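Local coordinates for protein post-proline cleaving enzyme (Rickettsia typhi, PDB 4HVT) that probably cleaves short peptides on the carboxyl side of proline as a serine-type oligopeptidase with a beta-propeller domain and an alpha/beta-hydrolase domain, at residues Y68-T73 and N85-D90; Q94-R99 and W112-D117; P289-L294 and L306-K311; V302-R307 and V323-T328. All coordinates share one frame; numbering follows the deposited sequence.

Interaction 1: Y68-T73 and N85-D90. With EDO (1,2-ethanediol), chain C.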
# COMPACT_ATOMS: atom_id res chain seq x y z
N TYR A 68 3.88 3.87 21.33
CA TYR A 68 5.20 3.88 21.99
C TYR A 68 5.37 2.66 22.88
O TYR A 68 6.22 2.65 23.77
CB TYR A 68 5.40 5.17 22.79
CG TYR A 68 5.14 6.43 21.97
CD1 TYR A 68 5.49 6.50 20.62
CD2 TYR A 68 4.54 7.56 22.55
CE1 TYR A 68 5.23 7.63 19.87
CE2 TYR A 68 4.30 8.71 21.81
CZ TYR A 68 4.62 8.74 20.46
OH TYR A 68 4.40 9.89 19.70
N ASP A 69 4.54 1.65 22.68
CA ASP A 69 4.60 0.44 23.51
C ASP A 69 5.87 -0.37 23.20
O ASP A 69 6.12 -0.78 22.08
CB ASP A 69 3.33 -0.38 23.25
CG ASP A 69 3.16 -1.56 24.18
OD1 ASP A 69 3.94 -1.70 25.12
OD2 ASP A 69 2.20 -2.33 23.93
N GLN A 70 6.68 -0.60 24.24
CA GLN A 70 7.82 -1.49 24.06
C GLN A 70 7.38 -2.95 23.81
O GLN A 70 8.19 -3.78 23.41
CB GLN A 70 8.75 -1.43 25.29
CG GLN A 70 9.49 -0.10 25.44
CD GLN A 70 10.32 0.24 24.24
OE1 GLN A 70 11.23 -0.51 23.87
NE2 GLN A 70 10.02 1.37 23.58
N ARG A 71 6.11 -3.28 24.03
CA ARG A 71 5.63 -4.64 23.72
C ARG A 71 5.06 -4.78 22.31
O ARG A 71 4.52 -5.81 21.99
CB ARG A 71 4.62 -5.13 24.78
CG ARG A 71 5.12 -5.12 26.22
CD ARG A 71 3.94 -5.31 27.20
NE ARG A 71 2.91 -4.42 26.69
CZ ARG A 71 1.62 -4.36 27.01
NH1 ARG A 71 1.06 -5.10 28.00
NH2 ARG A 71 0.89 -3.45 26.34
N LYS A 72 5.19 -3.77 21.45
CA LYS A 72 4.82 -3.96 20.00
C LYS A 72 5.56 -5.14 19.39
O LYS A 72 6.72 -5.40 19.74
CB LYS A 72 5.15 -2.72 19.16
CG LYS A 72 4.31 -1.51 19.45
CD LYS A 72 4.56 -0.40 18.43
CE LYS A 72 5.94 0.20 18.50
NZ LYS A 72 6.07 1.38 17.57
N THR A 73 4.91 -5.82 18.46
CA THR A 73 5.49 -7.01 17.86
C THR A 73 6.53 -6.62 16.85
O THR A 73 6.21 -5.85 15.91
CB THR A 73 4.40 -7.86 17.19
OG1 THR A 73 3.49 -8.28 18.21
CG2 THR A 73 5.02 -9.08 16.55
N ASN A 85 14.71 -6.39 11.42
CA ASN A 85 13.51 -5.72 11.91
C ASN A 85 13.72 -4.23 11.77
O ASN A 85 14.85 -3.74 11.91
CB ASN A 85 13.25 -6.14 13.37
CG ASN A 85 12.26 -5.27 14.11
OD1 ASN A 85 12.63 -4.49 14.96
ND2 ASN A 85 11.00 -5.42 13.78
N PHE A 86 12.62 -3.51 11.53
CA PHE A 86 12.64 -2.08 11.58
C PHE A 86 11.73 -1.62 12.70
O PHE A 86 10.54 -1.95 12.70
CB PHE A 86 12.19 -1.43 10.26
CG PHE A 86 12.51 0.03 10.23
CD1 PHE A 86 13.82 0.44 10.07
CD2 PHE A 86 11.53 0.96 10.43
CE1 PHE A 86 14.16 1.78 10.12
CE2 PHE A 86 11.85 2.31 10.46
CZ PHE A 86 13.16 2.71 10.30
N TRP A 87 12.30 -0.88 13.64
CA TRP A 87 11.65 -0.49 14.94
C TRP A 87 11.57 1.02 15.15
O TRP A 87 12.58 1.72 15.06
CB TRP A 87 12.44 -1.09 16.12
CG TRP A 87 11.87 -0.74 17.46
CD1 TRP A 87 12.25 0.29 18.26
CD2 TRP A 87 10.76 -1.37 18.14
NE1 TRP A 87 11.48 0.32 19.40
CE2 TRP A 87 10.55 -0.67 19.33
CE3 TRP A 87 9.95 -2.49 17.85
CZ2 TRP A 87 9.57 -1.06 20.29
CZ3 TRP A 87 8.98 -2.87 18.79
CH2 TRP A 87 8.79 -2.14 19.98
N MET A 88 10.36 1.50 15.44
CA MET A 88 10.14 2.87 15.84
C MET A 88 9.50 2.92 17.24
O MET A 88 8.65 2.11 17.57
CB MET A 88 9.18 3.59 14.88
CG MET A 88 9.75 3.81 13.49
SD MET A 88 8.47 4.37 12.32
CE MET A 88 7.85 2.76 11.92
N ASP A 89 9.89 3.93 18.00
CA ASP A 89 9.18 4.25 19.26
C ASP A 89 9.30 5.71 19.58
O ASP A 89 9.69 6.49 18.72
CB ASP A 89 9.65 3.34 20.42
CG ASP A 89 11.14 3.49 20.76
OD1 ASP A 89 11.77 4.50 20.40
OD2 ASP A 89 11.69 2.56 21.40
N ASP A 90 8.99 6.13 20.82
CA ASP A 90 9.09 7.58 21.12
C ASP A 90 10.54 8.08 21.21
O ASP A 90 10.81 9.27 20.97
CB ASP A 90 8.35 7.93 22.40
CG ASP A 90 8.79 7.10 23.56
OD1 ASP A 90 9.06 5.89 23.41
OD2 ASP A 90 8.89 7.66 24.66
C1 EDO C . 7.36 -1.63 15.58
O1 EDO C . 7.94 -0.48 14.92
C2 EDO C . 7.58 -2.86 14.68
O2 EDO C . 8.96 -3.28 14.62
O HOH W 1 8.49 3.42 24.79
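Trp87 and Lys72 make the tight half of this contact. The indole, with CG anti to the backbone N (chi1 179°), reaches into the type I turn Asp69-Lys72 and presents its rim to Lys72 O, which lies in the ring plane 3.5 Å from Trp87 CZ3. Lys72 CB packs on Trp87 CH2, and the lysine chain then bends at chi3 (-67°) before NZ gives a 2.7 Å hydrogen bond to Met88 O; Phe67 O takes NZ as well. A 1,2-ethanediol, probably from the crystallisation liquor, packs by Trp87 CE3 and Lys72 CE and bonds to Asn85 ND2, Phe86 O and Met88 N. At the indole's N-H edge, Trp87 NE1 and Gln70 NE2 both donate to Asp89 OD2, each at 3.0 Å, from opposite faces of the carboxylate, while Asp89 OD1 accepts from Asn92 N. The wetter side is at Tyr68 and Asp90. Asp90 CB lies over the tyrosine ring, 3.7 Å from its centroid, and a water joins Tyr68 O, Gln70 NE2 and Asp90 OD1. The loop 68-73 leaves helix 56-67 and packs on propeller-blade strand 82-87, with Tyr68 and Lys72 against Leu688 of helix 688-706 and Asp69 salt-bridged to Arg498 of helix 498-505, both helices of the hydrolase part.

Interaction 2: Q94-R99 and W112-D117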
# COMPACT_ATOMS: atom_id res chain seq x y z
N GLN A 94 12.02 8.10 13.93
CA GLN A 94 12.40 7.84 12.55
C GLN A 94 12.75 6.37 12.38
O GLN A 94 12.43 5.77 11.38
CB GLN A 94 13.55 8.76 12.15
CG GLN A 94 13.60 8.96 10.66
CD GLN A 94 12.36 9.67 10.15
OE1 GLN A 94 12.07 10.79 10.54
NE2 GLN A 94 11.55 8.95 9.38
N GLY A 95 13.38 5.80 13.42
CA GLY A 95 13.51 4.34 13.53
C GLY A 95 14.91 3.74 13.45
O GLY A 95 15.88 4.40 13.05
N LEU A 96 14.97 2.46 13.82
CA LEU A 96 16.17 1.67 13.88
C LEU A 96 16.03 0.47 12.97
O LEU A 96 15.09 -0.32 13.11
CB LEU A 96 16.34 1.10 15.30
CG LEU A 96 16.50 2.12 16.43
CD1 LEU A 96 16.56 1.40 17.77
CD2 LEU A 96 17.70 3.04 16.22
N TRP A 97 16.97 0.31 12.05
CA TRP A 97 17.12 -0.96 11.35
C TRP A 97 18.10 -1.83 12.14
O TRP A 97 19.20 -1.41 12.49
CB TRP A 97 17.58 -0.71 9.92
CG TRP A 97 17.74 -1.95 9.06
CD1 TRP A 97 16.79 -2.88 8.77
CD2 TRP A 97 18.90 -2.30 8.28
NE1 TRP A 97 17.31 -3.85 7.92
CE2 TRP A 97 18.59 -3.49 7.57
CE3 TRP A 97 20.18 -1.72 8.12
CZ2 TRP A 97 19.52 -4.13 6.75
CZ3 TRP A 97 21.09 -2.34 7.31
CH2 TRP A 97 20.75 -3.53 6.60
N ARG A 98 17.62 -3.03 12.49
CA ARG A 98 18.30 -3.86 13.50
C ARG A 98 18.11 -5.36 13.24
O ARG A 98 17.32 -5.78 12.37
CB ARG A 98 17.86 -3.45 14.90
CG ARG A 98 16.41 -3.66 15.15
CD ARG A 98 15.97 -3.14 16.54
NE ARG A 98 14.68 -3.71 16.76
CZ ARG A 98 14.02 -3.70 17.92
NH1 ARG A 98 14.54 -3.10 18.98
NH2 ARG A 98 12.82 -4.26 17.99
N ARG A 99 18.97 -6.14 13.88
CA ARG A 99 18.92 -7.59 13.70
C ARG A 99 19.25 -8.38 14.96
O ARG A 99 19.93 -7.89 15.89
CB ARG A 99 19.85 -8.03 12.56
CG ARG A 99 21.30 -7.90 12.88
CD ARG A 99 22.17 -8.41 11.75
NE ARG A 99 23.55 -8.52 12.18
CZ ARG A 99 24.46 -9.22 11.51
NH1 ARG A 99 24.11 -9.80 10.38
NH2 ARG A 99 25.68 -9.32 11.97
N TRP A 112 18.95 -7.05 20.41
CA TRP A 112 19.00 -6.55 19.02
C TRP A 112 20.34 -5.83 18.79
O TRP A 112 20.87 -5.20 19.70
CB TRP A 112 17.83 -5.62 18.70
CG TRP A 112 16.47 -6.25 18.68
CD1 TRP A 112 15.56 -6.27 19.73
CD2 TRP A 112 15.86 -6.98 17.63
NE1 TRP A 112 14.43 -6.91 19.35
CE2 TRP A 112 14.58 -7.37 18.07
CE3 TRP A 112 16.26 -7.32 16.32
CZ2 TRP A 112 13.70 -8.08 17.27
CZ3 TRP A 112 15.37 -8.05 15.53
CH2 TRP A 112 14.11 -8.45 16.03
N GLU A 113 20.93 -6.04 17.63
CA GLU A 113 22.11 -5.31 17.17
C GLU A 113 21.57 -4.18 16.27
O GLU A 113 20.95 -4.46 15.23
CB GLU A 113 23.00 -6.26 16.38
CG GLU A 113 24.13 -5.54 15.70
CD GLU A 113 25.17 -6.46 15.09
OE1 GLU A 113 24.81 -7.58 14.61
OE2 GLU A 113 26.35 -6.02 15.12
N VAL A 114 21.82 -2.92 16.63
CA VAL A 114 21.33 -1.79 15.81
C VAL A 114 22.30 -1.65 14.64
O VAL A 114 23.54 -1.66 14.82
CB VAL A 114 21.27 -0.46 16.59
CG1 VAL A 114 20.94 0.71 15.66
CG2 VAL A 114 20.22 -0.51 17.70
N LEU A 115 21.75 -1.54 13.45
CA LEU A 115 22.57 -1.42 12.24
C LEU A 115 22.59 0.02 11.72
O LEU A 115 23.65 0.55 11.44
CB LEU A 115 22.04 -2.35 11.16
CG LEU A 115 21.98 -3.82 11.51
CD1 LEU A 115 21.30 -4.64 10.44
CD2 LEU A 115 23.39 -4.34 11.86
N ILE A 116 21.42 0.63 11.59
CA ILE A 116 21.28 2.02 11.22
C ILE A 116 20.22 2.68 12.07
O ILE A 116 19.09 2.21 12.13
CB ILE A 116 20.93 2.27 9.73
CG1 ILE A 116 21.97 1.63 8.81
CG2 ILE A 116 20.91 3.76 9.52
CD1 ILE A 116 21.61 1.58 7.34
N ASP A 117 20.63 3.78 12.72
CA ASP A 117 19.72 4.65 13.48
C ASP A 117 19.37 5.87 12.61
O ASP A 117 20.19 6.80 12.42
CB ASP A 117 20.40 5.07 14.80
CG ASP A 117 19.53 5.95 15.69
OD1 ASP A 117 18.64 6.65 15.20
OD2 ASP A 117 19.75 5.96 16.95
O HOH W 2 27.77 -7.63 13.61
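The guanidinium of Arg98 lies flat on the indole of Trp112, centres 3.5 Å apart and planes only 5° from parallel. Arg98 CG sits between its own backbone N and carbonyl carbon (chi1 63°), and from there the chain runs extended to NE; CZ comes over the five-membered ring in a cation-pi stack. Arg98 NE bonds Asn85 OD1 of strand 82-87, which should help fix the rotation of the group. Arg99 has the same first torsion but points to the other face, where it lies alongside Glu113 in a salt bridge: Arg99 NE lies 2.9 Å and Arg99 NH2 3.3 Å from Glu113 OE1, both on one face of the carboxylate. Glu113 OE2 takes a salt bridge from Lys166, and a water spans Arg99 NH2 and Glu113 OE2. Trp97 carries Leu115 CD1 over its six-membered ring, 3.8 Å from the centroid, while Ile116 CD1 touches Trp97 CE3 at 3.7 Å. Leu96 CD2 rests on the Asp117 carboxyl group, whose OD1 caps Lys120 N at the start of helix 118-125. Trp97 O accepts from both Leu115 N (2.7 Å) and Ile116 N (3.1 Å), the signature of a classic beta bulge, here between strand 96-101 and the edge strand 113-117 of a four-stranded propeller blade.

Interaction 3: P289-L294 and L306-K311; sequences PSDATL and LRSDWK
Leu306 opens the second segment by resting CD2 on the methyl of Ala292, 4.0 Å from its CB. The setting is the N-terminal beta-propeller domain: a type I turn, Pro289 to Ala292, leads into strand 293-298 of a four-stranded antiparallel blade, and 306-311 leaves the neighbouring strand 301-305 for the small hairpin of strands 310-312 and 315-317.

Arg307 comes next. Its CB packs against Asp291 O and its CG lies 3.6 Å from Asp291 OD2, with the extended chain crossing the aspartate at about a right angle. The charges do not meet directly, since Arg307 NE stays 4.4 Å from Asp291 OD2; a water accepts from NE and donates to OD2 instead. A second water accepts from Arg307 N and donates to Asp291 OD1, so each carboxylate oxygen has its own water link to this arginine. The guanidinium reaches His527, whose ND1 bonds Arg307 NH1, and makes a cation-pi contact with Tyr267.

Ser308 supplies the direct polar bond. With OG anti to its carbonyl carbon (chi1 -60°), it donates to the syn lone pair of Asp291 OD2 at 2.6 Å. Asp291 CG itself lies between its backbone N and carbonyl carbon (chi1 53°), on the side of Arg307 and Ser308.

Trp310 then lays its indole against the proline at the start of the turn. The two side chains cross at about a right angle, and Pro289 CG stands over the five-membered ring of Trp310, 3.6 Å from its centroid and 16° off the ring normal.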
# COMPACT_ATOMS: atom_id res chain seq x y z
N PRO A 289 0.50 -11.80 -22.35
CA PRO A 289 -0.59 -10.81 -22.40
C PRO A 289 -0.17 -9.48 -21.76
O PRO A 289 0.48 -9.46 -20.73
CB PRO A 289 -1.73 -11.52 -21.63
CG PRO A 289 -1.46 -12.97 -21.80
CD PRO A 289 0.07 -13.06 -21.71
N SER A 290 -0.55 -8.35 -22.37
CA SER A 290 -0.06 -7.07 -21.93
C SER A 290 -0.46 -6.67 -20.52
O SER A 290 0.25 -5.89 -19.90
CB SER A 290 -0.49 -5.97 -22.91
OG SER A 290 -1.90 -5.84 -22.96
N ASP A 291 -1.55 -7.26 -19.99
CA ASP A 291 -2.00 -6.98 -18.62
C ASP A 291 -1.73 -8.13 -17.67
O ASP A 291 -2.18 -8.09 -16.53
CB ASP A 291 -3.47 -6.54 -18.56
CG ASP A 291 -4.43 -7.51 -19.25
OD1 ASP A 291 -4.04 -8.53 -19.86
OD2 ASP A 291 -5.66 -7.25 -19.12
N ALA A 292 -0.97 -9.13 -18.11
CA ALA A 292 -0.46 -10.16 -17.18
C ALA A 292 0.71 -9.59 -16.38
O ALA A 292 1.44 -8.73 -16.89
CB ALA A 292 -0.07 -11.40 -17.95
N THR A 293 0.87 -10.02 -15.12
CA THR A 293 1.90 -9.51 -14.23
C THR A 293 2.75 -10.61 -13.62
O THR A 293 2.27 -11.68 -13.29
CB THR A 293 1.29 -8.66 -13.10
OG1 THR A 293 0.24 -9.38 -12.47
CG2 THR A 293 0.76 -7.34 -13.69
N LEU A 294 4.05 -10.34 -13.56
CA LEU A 294 4.98 -11.25 -12.92
C LEU A 294 4.80 -11.26 -11.43
O LEU A 294 4.86 -10.24 -10.76
CB LEU A 294 6.42 -10.83 -13.25
CG LEU A 294 7.55 -11.69 -12.62
CD1 LEU A 294 7.50 -13.16 -13.12
CD2 LEU A 294 8.88 -10.98 -12.97
N LEU A 306 -3.02 -13.50 -14.50
CA LEU A 306 -3.83 -12.96 -15.59
C LEU A 306 -4.86 -11.97 -15.07
O LEU A 306 -5.58 -12.26 -14.14
CB LEU A 306 -4.50 -14.08 -16.39
CG LEU A 306 -3.60 -15.22 -16.89
CD1 LEU A 306 -4.39 -16.15 -17.80
CD2 LEU A 306 -2.34 -14.68 -17.57
N ARG A 307 -4.95 -10.83 -15.75
CA ARG A 307 -6.02 -9.86 -15.47
C ARG A 307 -7.20 -10.08 -16.46
O ARG A 307 -8.34 -9.66 -16.18
CB ARG A 307 -5.45 -8.43 -15.59
CG ARG A 307 -6.52 -7.37 -15.59
CD ARG A 307 -5.95 -6.00 -15.27
NE ARG A 307 -6.89 -4.93 -15.60
CZ ARG A 307 -7.85 -4.46 -14.81
NH1 ARG A 307 -8.05 -5.00 -13.62
NH2 ARG A 307 -8.70 -3.50 -15.25
N SER A 308 -6.91 -10.61 -17.65
CA SER A 308 -7.91 -10.91 -18.65
C SER A 308 -7.83 -12.37 -19.08
O SER A 308 -6.78 -13.02 -18.89
CB SER A 308 -7.73 -10.00 -19.87
OG SER A 308 -7.87 -8.65 -19.50
N ASP A 309 -8.93 -12.85 -19.68
CA ASP A 309 -8.90 -14.21 -20.26
C ASP A 309 -7.82 -14.27 -21.33
O ASP A 309 -7.58 -13.29 -22.03
CB ASP A 309 -10.21 -14.56 -20.97
CG ASP A 309 -11.40 -14.65 -20.05
OD1 ASP A 309 -11.28 -14.72 -18.80
OD2 ASP A 309 -12.53 -14.63 -20.65
N TRP A 310 -7.14 -15.41 -21.41
CA TRP A 310 -6.11 -15.65 -22.41
C TRP A 310 -6.48 -16.87 -23.27
O TRP A 310 -6.49 -17.97 -22.74
CB TRP A 310 -4.80 -15.92 -21.69
CG TRP A 310 -3.59 -16.05 -22.54
CD1 TRP A 310 -3.49 -15.85 -23.91
CD2 TRP A 310 -2.28 -16.38 -22.09
NE1 TRP A 310 -2.18 -16.06 -24.31
CE2 TRP A 310 -1.42 -16.37 -23.21
CE3 TRP A 310 -1.75 -16.70 -20.86
CZ2 TRP A 310 -0.04 -16.65 -23.09
CZ3 TRP A 310 -0.42 -16.97 -20.73
CH2 TRP A 310 0.45 -16.91 -21.82
N LYS A 311 -6.79 -16.66 -24.57
CA LYS A 311 -7.01 -17.78 -25.51
C LYS A 311 -5.63 -18.28 -25.87
O LYS A 311 -4.92 -17.62 -26.59
CB LYS A 311 -7.73 -17.33 -26.80
O HOH W 3 -3.81 -10.86 -18.36
O HOH W 4 -6.79 -4.84 -18.45

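Interaction 4: V302-R307 and V323-T328; sequences VFWLLR and VALHFT
Val302 and Leu325 pair at one end of this antiparallel ladder, and Trp304 and Val323 at the other. Each is a hydrogen-bonded pair. Val302 N gives to Leu325 O at 2.9 Å and Leu325 N returns a bond to Val302 O at 3.1 Å; Trp304 and Val323 exchange the same pair of backbone N-to-O bonds, each 2.9 Å. Between them Phe303 and Ala324 form the non-hydrogen-bonded pair, their CA atoms 4.5 Å apart. Weaker CA-H...O contacts fill in here, from Ala324 CA to Val302 O and from Phe303 CA to Val323 O, each at 3.3 Å. The two strand axes run at 145° to each other.

Apolar contacts form on both faces. On the face of Val302, Trp304, Val323 and Leu325, Leu325 has CG between its backbone N and carbonyl carbon (chi1 61°), and its CD2 methyl touches both Trp304 CD1, at 3.8 Å, and Val302 CG2. Val323 CG2 lies against Trp304 CB at 3.9 Å. On the reverse face Phe303 sets CD1 3.7 Å from the methyl of Ala324.

Strands 301-305 and 322-326 are the two inner strands of a four-stranded antiparallel sheet, a blade of the N-terminal beta-propeller. Strand 293-298 flanks the first, sending Leu294 onto Val302 and Trp304, and strand 341-344 flanks the second, while Phe303 also reaches Ile355 of strand 350-357 in the next sheet.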
# COMPACT_ATOMS: atom_id res chain seq x y z
N VAL A 302 8.83 -18.99 -13.86
CA VAL A 302 8.24 -17.74 -13.48
C VAL A 302 6.74 -17.88 -13.44
O VAL A 302 6.18 -18.69 -14.16
CB VAL A 302 8.65 -16.58 -14.44
CG1 VAL A 302 10.11 -16.19 -14.24
CG2 VAL A 302 8.44 -17.00 -15.86
N PHE A 303 6.12 -17.17 -12.50
CA PHE A 303 4.68 -17.21 -12.26
C PHE A 303 4.05 -15.93 -12.68
O PHE A 303 4.49 -14.86 -12.27
CB PHE A 303 4.39 -17.40 -10.78
CG PHE A 303 5.05 -18.63 -10.19
CD1 PHE A 303 4.61 -19.85 -10.55
CD2 PHE A 303 6.15 -18.55 -9.34
CE1 PHE A 303 5.18 -21.00 -10.09
CE2 PHE A 303 6.74 -19.70 -8.88
CZ PHE A 303 6.29 -20.93 -9.30
N TRP A 304 2.93 -16.01 -13.43
CA TRP A 304 2.28 -14.86 -13.99
C TRP A 304 0.78 -14.93 -13.69
O TRP A 304 0.13 -15.97 -13.84
CB TRP A 304 2.50 -14.78 -15.50
CG TRP A 304 3.89 -14.39 -15.87
CD1 TRP A 304 5.01 -15.15 -15.73
CD2 TRP A 304 4.34 -13.12 -16.42
NE1 TRP A 304 6.14 -14.44 -16.12
CE2 TRP A 304 5.75 -13.20 -16.57
CE3 TRP A 304 3.68 -11.92 -16.79
CZ2 TRP A 304 6.51 -12.14 -17.09
CZ3 TRP A 304 4.44 -10.88 -17.30
CH2 TRP A 304 5.84 -11.01 -17.48
N LEU A 305 0.27 -13.80 -13.22
CA LEU A 305 -1.15 -13.61 -12.97
C LEU A 305 -1.82 -13.00 -14.19
O LEU A 305 -1.28 -12.06 -14.76
CB LEU A 305 -1.36 -12.66 -11.78
CG LEU A 305 -2.78 -12.25 -11.39
CD1 LEU A 305 -3.53 -13.49 -10.94
CD2 LEU A 305 -2.75 -11.17 -10.33
N LEU A 306 -3.02 -13.50 -14.50
CA LEU A 306 -3.83 -12.96 -15.59
C LEU A 306 -4.86 -11.97 -15.07
O LEU A 306 -5.58 -12.26 -14.14
CB LEU A 306 -4.50 -14.08 -16.39
CG LEU A 306 -3.60 -15.22 -16.89
CD1 LEU A 306 -4.39 -16.15 -17.80
CD2 LEU A 306 -2.34 -14.68 -17.57
N ARG A 307 -4.95 -10.83 -15.75
CA ARG A 307 -6.02 -9.86 -15.47
C ARG A 307 -7.20 -10.08 -16.46
O ARG A 307 -8.34 -9.66 -16.18
CB ARG A 307 -5.45 -8.43 -15.59
CG ARG A 307 -6.52 -7.37 -15.59
CD ARG A 307 -5.95 -6.00 -15.27
NE ARG A 307 -6.89 -4.93 -15.60
CZ ARG A 307 -7.85 -4.46 -14.81
NH1 ARG A 307 -8.05 -5.00 -13.62
NH2 ARG A 307 -8.70 -3.50 -15.25
N VAL A 323 -0.47 -18.79 -14.01
CA VAL A 323 0.26 -19.76 -14.81
C VAL A 323 1.77 -19.73 -14.48
O VAL A 323 2.26 -18.77 -13.84
CB VAL A 323 0.11 -19.45 -16.33
CG1 VAL A 323 -1.36 -19.40 -16.77
CG2 VAL A 323 0.81 -18.12 -16.66
N ALA A 324 2.46 -20.83 -14.83
CA ALA A 324 3.85 -20.92 -14.67
C ALA A 324 4.43 -21.37 -15.97
O ALA A 324 3.79 -22.11 -16.73
CB ALA A 324 4.19 -21.94 -13.62
N LEU A 325 5.65 -20.91 -16.20
CA LEU A 325 6.40 -21.32 -17.40
C LEU A 325 7.89 -21.16 -17.16
O LEU A 325 8.38 -20.35 -16.38
CB LEU A 325 6.01 -20.57 -18.67
CG LEU A 325 6.17 -19.05 -18.80
CD1 LEU A 325 6.06 -18.55 -20.22
CD2 LEU A 325 5.18 -18.25 -17.88
N HIS A 326 8.65 -21.90 -17.91
CA HIS A 326 10.10 -21.69 -17.92
C HIS A 326 10.45 -20.31 -18.47
O HIS A 326 9.79 -19.82 -19.42
CB HIS A 326 10.81 -22.73 -18.79
CG HIS A 326 12.28 -22.80 -18.54
ND1 HIS A 326 13.23 -22.20 -19.34
CD2 HIS A 326 12.98 -23.49 -17.59
CE1 HIS A 326 14.44 -22.44 -18.85
NE2 HIS A 326 14.31 -23.21 -17.78
N PHE A 327 11.46 -19.64 -17.90
CA PHE A 327 11.70 -18.21 -18.30
C PHE A 327 12.02 -18.06 -19.78
O PHE A 327 11.63 -17.09 -20.37
CB PHE A 327 12.78 -17.51 -17.46
CG PHE A 327 14.20 -17.91 -17.86
CD1 PHE A 327 14.82 -19.03 -17.33
CD2 PHE A 327 14.90 -17.13 -18.74
CE1 PHE A 327 16.09 -19.42 -17.71
CE2 PHE A 327 16.17 -17.49 -19.12
CZ PHE A 327 16.77 -18.61 -18.64
N THR A 328 12.61 -19.08 -20.39
CA THR A 328 12.98 -19.03 -21.83
C THR A 328 11.71 -18.96 -22.70
O THR A 328 11.75 -18.35 -23.77
CB THR A 328 13.84 -20.19 -22.30
OG1 THR A 328 13.14 -21.43 -22.07
CG2 THR A 328 15.16 -20.14 -21.56

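How the interactions relate
All four contacts belong to the N-terminal beta-propeller domain and form two clusters. Interactions 1 and 2 come first along the chain, in series, with centres 11 Å apart; they meet where strands 82-87 and 96-101 run side by side in one sheet, joined through Trp87 O to Leu96 N. Interactions 3 and 4 have centres 10 Å apart, share Leu306 and Arg307, and meet along strands 293-298 and 301-305 of another sheet. The clusters lie about 37 to 41 Å apart, centre to centre, and do not touch. Together they sample two separate blades, each a four-stranded antiparallel sheet whose strands follow in order, the second interrupted by the small hairpin 310-317, with residues of both clusters touching the hydrolase part.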